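Local coordinates for ATP-dependent helicase FUN30 (Saccharomyces cerevisiae S288c, PDB 5GN1), which remodels nucleosomes with the energy of ATP hydrolysis, promoting DNA end resection at double-strand breaks and organising heterochromatin, at residues 68-80 / 91-103. Numbering follows the deposited sequence.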
loop_
_atom_site.group_PDB
_atom_site.type_symbol
_atom_site.label_atom_id
_atom_site.label_comp_id
_atom_site.label_asym_id
_atom_site.label_seq_id
_atom_site.Cartn_x
_atom_site.Cartn_y
_atom_site.Cartn_z
ATOM N N LYS A 68 -5.526 -10.290 -14.340
ATOM C CA LYS A 68 -5.746 -11.585 -13.689
ATOM C C LYS A 68 -6.834 -11.491 -12.628
ATOM O O LYS A 68 -7.719 -12.351 -12.549
ATOM C CB LYS A 68 -4.454 -12.099 -13.052
ATOM C CG LYS A 68 -3.527 -12.876 -13.962
ATOM C CD LYS A 68 -2.297 -13.373 -13.194
ATOM C CE LYS A 68 -1.558 -12.230 -12.491
ATOM N NZ LYS A 68 -0.157 -12.571 -12.064
ATOM N N GLU A 69 -6.765 -10.463 -11.775
ATOM C CA GLU A 69 -7.784 -10.290 -10.743
ATOM C C GLU A 69 -9.152 -10.022 -11.350
ATOM O O GLU A 69 -10.176 -10.488 -10.826
ATOM C CB GLU A 69 -7.403 -9.146 -9.800
ATOM C CG GLU A 69 -6.225 -9.455 -8.907
ATOM C CD GLU A 69 -6.479 -10.651 -7.994
ATOM O OE1 GLU A 69 -7.636 -10.840 -7.546
ATOM O OE2 GLU A 69 -5.518 -11.406 -7.751
ATOM N N ILE A 70 -9.193 -9.237 -12.430
ATOM C CA ILE A 70 -10.471 -8.941 -13.067
ATOM C C ILE A 70 -11.059 -10.210 -13.671
ATOM O O ILE A 70 -12.282 -10.388 -13.680
ATOM C CB ILE A 70 -10.312 -7.825 -14.120
ATOM C CG1 ILE A 70 -10.108 -6.470 -13.444
ATOM C CG2 ILE A 70 -11.528 -7.767 -15.053
ATOM C CD1 ILE A 70 -11.380 -5.878 -12.830
ATOM N N GLN A 71 -10.231 -11.116 -14.124
ATOM C CA GLN A 71 -10.699 -12.381 -14.657
ATOM C C GLN A 71 -11.345 -13.196 -13.530
ATOM O O GLN A 71 -12.386 -13.761 -13.728
ATOM C CB GLN A 71 -9.581 -13.159 -15.323
ATOM C CG GLN A 71 -10.028 -14.433 -16.032
ATOM C CD GLN A 71 -8.935 -15.126 -16.842
ATOM O OE1 GLN A 71 -7.819 -14.612 -16.969
ATOM N NE2 GLN A 71 -9.257 -16.295 -17.394
ATOM N N ILE A 72 -10.731 -13.228 -12.350
ATOM C CA ILE A 72 -11.334 -13.922 -11.214
ATOM C C ILE A 72 -12.653 -13.263 -10.844
ATOM O O ILE A 72 -13.658 -13.946 -10.595
ATOM C CB ILE A 72 -10.353 -13.972 -10.023
ATOM C CG1 ILE A 72 -9.054 -14.655 -10.443
ATOM C CG2 ILE A 72 -10.965 -14.730 -8.877
ATOM C CD1 ILE A 72 -7.953 -14.621 -9.372
ATOM N N VAL A 73 -12.689 -11.922 -10.858
ATOM C CA VAL A 73 -13.925 -11.190 -10.588
ATOM C C VAL A 73 -15.034 -11.639 -11.533
ATOM O O VAL A 73 -16.193 -11.806 -11.129
ATOM C CB VAL A 73 -13.689 -9.672 -10.702
ATOM C CG1 VAL A 73 -15.011 -8.945 -10.616
ATOM C CG2 VAL A 73 -12.748 -9.191 -9.598
ATOM N N LEU A 74 -14.698 -11.808 -12.813
ATOM C CA LEU A 74 -15.674 -12.276 -13.791
ATOM C C LEU A 74 -16.129 -13.691 -13.470
ATOM O O LEU A 74 -17.328 -13.976 -13.454
ATOM C CB LEU A 74 -15.075 -12.217 -15.195
ATOM C CG LEU A 74 -14.667 -10.831 -15.700
ATOM C CD1 LEU A 74 -14.026 -10.926 -17.100
ATOM C CD2 LEU A 74 -15.862 -9.885 -15.686
ATOM N N GLU A 75 -15.175 -14.599 -13.239
ATOM C CA GLU A 75 -15.523 -15.980 -12.910
ATOM C C GLU A 75 -16.319 -16.052 -11.617
ATOM O O GLU A 75 -17.247 -16.861 -11.496
ATOM C CB GLU A 75 -14.257 -16.829 -12.816
ATOM C CG GLU A 75 -13.527 -16.938 -14.133
ATOM C CD GLU A 75 -12.113 -17.429 -13.975
ATOM O OE1 GLU A 75 -11.656 -17.603 -12.822
ATOM O OE2 GLU A 75 -11.453 -17.639 -15.013
ATOM N N HIS A 76 -15.973 -15.201 -10.639
ATOM C CA HIS A 76 -16.702 -15.167 -9.372
ATOM C C HIS A 76 -18.104 -14.606 -9.565
ATOM O O HIS A 76 -19.081 -15.158 -9.048
ATOM C CB HIS A 76 -15.906 -14.350 -8.336
ATOM C CG HIS A 76 -16.627 -14.114 -7.040
ATOM N ND1 HIS A 76 -17.110 -12.878 -6.675
ATOM C CD2 HIS A 76 -16.914 -14.946 -6.007
ATOM C CE1 HIS A 76 -17.684 -12.957 -5.486
ATOM N NE2 HIS A 76 -17.575 -14.201 -5.056
ATOM N N LYS A 77 -18.214 -13.537 -10.312
ATOM C CA LYS A 77 -19.500 -12.911 -10.505
ATOM C C LYS A 77 -20.492 -13.735 -11.326
ATOM O O LYS A 77 -21.668 -13.640 -11.146
ATOM C CB LYS A 77 -19.312 -11.520 -11.040
ATOM C CG LYS A 77 -20.549 -10.682 -11.023
ATOM C CD LYS A 77 -20.930 -10.251 -9.643
ATOM C CE LYS A 77 -22.255 -9.553 -9.710
ATOM N NZ LYS A 77 -22.812 -9.230 -8.405
ATOM N N ARG A 78 -19.991 -14.559 -12.200
ATOM C CA ARG A 78 -20.876 -15.415 -12.980
ATOM C C ARG A 78 -21.361 -16.602 -12.155
ATOM O O ARG A 78 -22.523 -17.006 -12.275
ATOM C CB ARG A 78 -20.168 -15.882 -14.251
ATOM C CG ARG A 78 -19.995 -14.763 -15.286
ATOM C CD ARG A 78 -19.670 -15.320 -16.658
ATOM N NE ARG A 78 -18.423 -16.079 -16.652
ATOM C CZ ARG A 78 -17.254 -15.605 -17.073
ATOM N NH1 ARG A 78 -17.167 -14.371 -17.562
ATOM N NH2 ARG A 78 -16.176 -16.377 -17.019
ATOM N N MET A 79 -20.477 -17.177 -11.331
ATOM C CA MET A 79 -20.909 -18.115 -10.296
ATOM C C MET A 79 -21.998 -17.505 -9.427
ATOM O O MET A 79 -23.090 -18.064 -9.296
ATOM C CB MET A 79 -19.716 -18.540 -9.438
ATOM C CG MET A 79 -20.087 -19.259 -8.147
ATOM S SD MET A 79 -18.603 -19.920 -7.397
ATOM C CE MET A 79 -17.949 -18.451 -6.567
ATOM N N ILE A 80 -21.732 -16.326 -8.860
ATOM C CA ILE A 80 -22.660 -15.668 -7.942
ATOM C C ILE A 80 -24.041 -15.485 -8.539
ATOM O O ILE A 80 -25.043 -15.413 -7.808
ATOM C CB ILE A 80 -22.039 -14.327 -7.484
ATOM C CG1 ILE A 80 -21.053 -14.596 -6.361
ATOM C CG2 ILE A 80 -23.082 -13.337 -7.014
ATOM C CD1 ILE A 80 -21.710 -15.192 -5.146
ATOM N N GLU A 91 -8.381 -22.632 -11.610
ATOM C CA GLU A 91 -9.260 -21.471 -11.530
ATOM C C GLU A 91 -10.542 -21.784 -10.739
ATOM O O GLU A 91 -11.008 -20.948 -9.968
ATOM C CB GLU A 91 -9.625 -20.966 -12.911
ATOM C CG GLU A 91 -8.465 -20.364 -13.649
ATOM C CD GLU A 91 -8.722 -20.126 -15.113
ATOM O OE1 GLU A 91 -9.869 -19.802 -15.488
ATOM O OE2 GLU A 91 -7.762 -20.262 -15.903
ATOM N N LYS A 92 -11.120 -22.974 -10.919
ATOM C CA LYS A 92 -12.345 -23.316 -10.198
ATOM C C LYS A 92 -12.103 -23.354 -8.692
ATOM O O LYS A 92 -12.879 -22.790 -7.911
ATOM C CB LYS A 92 -12.892 -24.658 -10.679
ATOM C CG LYS A 92 -14.088 -25.136 -9.862
ATOM C CD LYS A 92 -14.562 -26.506 -10.300
ATOM C CE LYS A 92 -15.427 -27.140 -9.220
ATOM N NZ LYS A 92 -16.042 -28.424 -9.668
ATOM N N SER A 93 -11.035 -24.024 -8.264
ATOM C CA SER A 93 -10.791 -24.167 -6.831
ATOM C C SER A 93 -10.473 -22.824 -6.180
ATOM O O SER A 93 -10.756 -22.626 -4.992
ATOM C CB SER A 93 -9.656 -25.161 -6.602
ATOM O OG SER A 93 -8.620 -24.959 -7.548
ATOM N N LYS A 94 -9.906 -21.887 -6.950
ATOM C CA LYS A 94 -9.622 -20.554 -6.433
ATOM C C LYS A 94 -10.876 -19.884 -5.888
ATOM O O LYS A 94 -10.804 -19.144 -4.897
ATOM C CB LYS A 94 -8.989 -19.701 -7.537
ATOM C CG LYS A 94 -8.798 -18.237 -7.194
ATOM C CD LYS A 94 -7.770 -18.038 -6.086
ATOM C CE LYS A 94 -7.752 -16.587 -5.630
ATOM N NZ LYS A 94 -6.619 -16.302 -4.709
ATOM N N LEU A 95 -12.033 -20.147 -6.498
ATOM C CA LEU A 95 -13.251 -19.434 -6.128
ATOM C C LEU A 95 -13.751 -19.786 -4.734
ATOM O O LEU A 95 -14.566 -19.037 -4.182
ATOM C CB LEU A 95 -14.370 -19.705 -7.138
ATOM C CG LEU A 95 -14.226 -19.090 -8.535
ATOM C CD1 LEU A 95 -15.427 -19.450 -9.404
ATOM C CD2 LEU A 95 -14.071 -17.586 -8.449
ATOM N N GLN A 96 -13.295 -20.901 -4.159
ATOM C CA GLN A 96 -13.822 -21.305 -2.855
ATOM C C GLN A 96 -13.406 -20.332 -1.758
ATOM O O GLN A 96 -14.148 -20.136 -0.787
ATOM C CB GLN A 96 -13.357 -22.715 -2.503
ATOM C CG GLN A 96 -13.897 -23.232 -1.170
ATOM C CD GLN A 96 -13.500 -24.670 -0.904
ATOM O OE1 GLN A 96 -12.655 -25.234 -1.609
ATOM N NE2 GLN A 96 -14.105 -25.276 0.120
ATOM N N SER A 97 -12.241 -19.711 -1.897
ATOM C CA SER A 97 -11.763 -18.752 -0.917
ATOM C C SER A 97 -11.910 -17.308 -1.392
ATOM O O SER A 97 -11.436 -16.393 -0.712
ATOM C CB SER A 97 -10.307 -19.065 -0.556
ATOM O OG SER A 97 -9.466 -19.098 -1.705
ATOM N N SER A 98 -12.591 -17.085 -2.517
ATOM C CA SER A 98 -12.778 -15.760 -3.101
ATOM C C SER A 98 -14.105 -15.150 -2.674
ATOM O O SER A 98 -15.148 -15.810 -2.702
ATOM C CB SER A 98 -12.725 -15.812 -4.633
ATOM O OG SER A 98 -11.471 -16.300 -5.089
ATOM N N SER A 99 -14.063 -13.872 -2.306
ATOM C CA SER A 99 -15.250 -13.112 -1.956
ATOM C C SER A 99 -15.123 -11.733 -2.581
ATOM O O SER A 99 -14.048 -11.333 -3.034
ATOM C CB SER A 99 -15.424 -12.977 -0.435
ATOM O OG SER A 99 -14.378 -12.193 0.117
ATOM N N SER A 100 -16.228 -10.991 -2.580
ATOM C CA SER A 100 -16.167 -9.617 -3.061
ATOM C C SER A 100 -15.162 -8.806 -2.248
ATOM O O SER A 100 -14.459 -7.949 -2.796
ATOM C CB SER A 100 -17.550 -8.977 -3.001
ATOM O OG SER A 100 -17.960 -8.796 -1.660
ATOM N N LYS A 101 -15.064 -9.087 -0.946
ATOM C CA LYS A 101 -14.161 -8.332 -0.079
ATOM C C LYS A 101 -12.706 -8.502 -0.505
ATOM O O LYS A 101 -11.997 -7.519 -0.732
ATOM C CB LYS A 101 -14.340 -8.766 1.377
ATOM C CG LYS A 101 -15.704 -8.488 1.970
ATOM C CD LYS A 101 -15.822 -9.144 3.344
ATOM C CE LYS A 101 -16.737 -8.355 4.258
ATOM N NZ LYS A 101 -16.338 -8.495 5.688
ATOM N N ASN A 102 -12.225 -9.743 -0.600
ATOM C CA ASN A 102 -10.803 -9.896 -0.888
ATOM C C ASN A 102 -10.470 -9.701 -2.364
ATOM O O ASN A 102 -9.298 -9.479 -2.687
ATOM C CB ASN A 102 -10.263 -11.251 -0.395
ATOM C CG ASN A 102 -11.002 -12.448 -0.969
ATOM O OD1 ASN A 102 -11.077 -12.634 -2.184
ATOM N ND2 ASN A 102 -11.489 -13.316 -0.076
ATOM N N LEU A 103 -11.462 -9.735 -3.260
ATOM C CA LEU A 103 -11.188 -9.412 -4.660
ATOM C C LEU A 103 -11.033 -7.909 -4.856
ATOM O O LEU A 103 -10.121 -7.461 -5.557
ATOM C CB LEU A 103 -12.301 -9.951 -5.572
ATOM C CG LEU A 103 -12.356 -11.458 -5.808
ATOM C CD1 LEU A 103 -13.669 -11.819 -6.489
ATOM C CD2 LEU A 103 -11.170 -11.909 -6.629
HETATM O O HOH W 1 -9.832 -18.525 -11.017
#
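Helix 60-82 of the ATPase C-terminal part meets the junction between helices 89-94 and 100-110; Leu95, in the junction, and Leu103, in the first turn of helix 100-110, carry most of the packing. Leu103 enters helix 60-82 as a knob into a hole formed by Glu69, Ile72, Val73 and His76. Its two methyls divide the work: CD2 meets Ile72 CG2 at 3.6 Å, while CD1 comes obliquely to the His76 ring, 3.6 Å from ND1. The imidazole swings past Leu103 to the start of helix 100-110 because chi1 (174°) sets CG opposite the backbone N; there CE1 of His76 lies 3.8 Å from Ser100 N. Glu352 of helix 345-359 hydrogen-bonds to His76 ND1, and Asp349 to the Ser100 hydroxyl, so the C-terminal helix ties both partners together.

Leu95 packs about one turn further along helix 60-82, against His76 and Met79. Its CD2 rests 3.7 Å from His76 CB, and its CD1 is approached tip to tip by Met79, whose SD is 3.8 Å away. A bend at chi3 also brings Met79 CE against Leu95 CB.

At the edge of the apolar patch, Glu75 and Glu91 cross at about a right angle, their carboxylate planes nearly parallel (8° apart) but offset. Glu75 OE2 stands 2.7 Å from Glu91 OE1, a separation suggesting that one acid is probably protonated. The other oxygen of Glu75, OE1, accepts from a water that also donates to Glu91 O, linking side chain to backbone.

The turn itself is held by its own bonds: Ser98 OG donates to Lys94 O, and Ser99 N donates to Asn102 OD1 with a nearly straight N-H (173°), from above the carbonyl plane, with a weak return bond from Asn102 N to Ser99 OG. This reciprocal pair is a capping box, starting helix 100-110 where the chain turns back over helix 60-82.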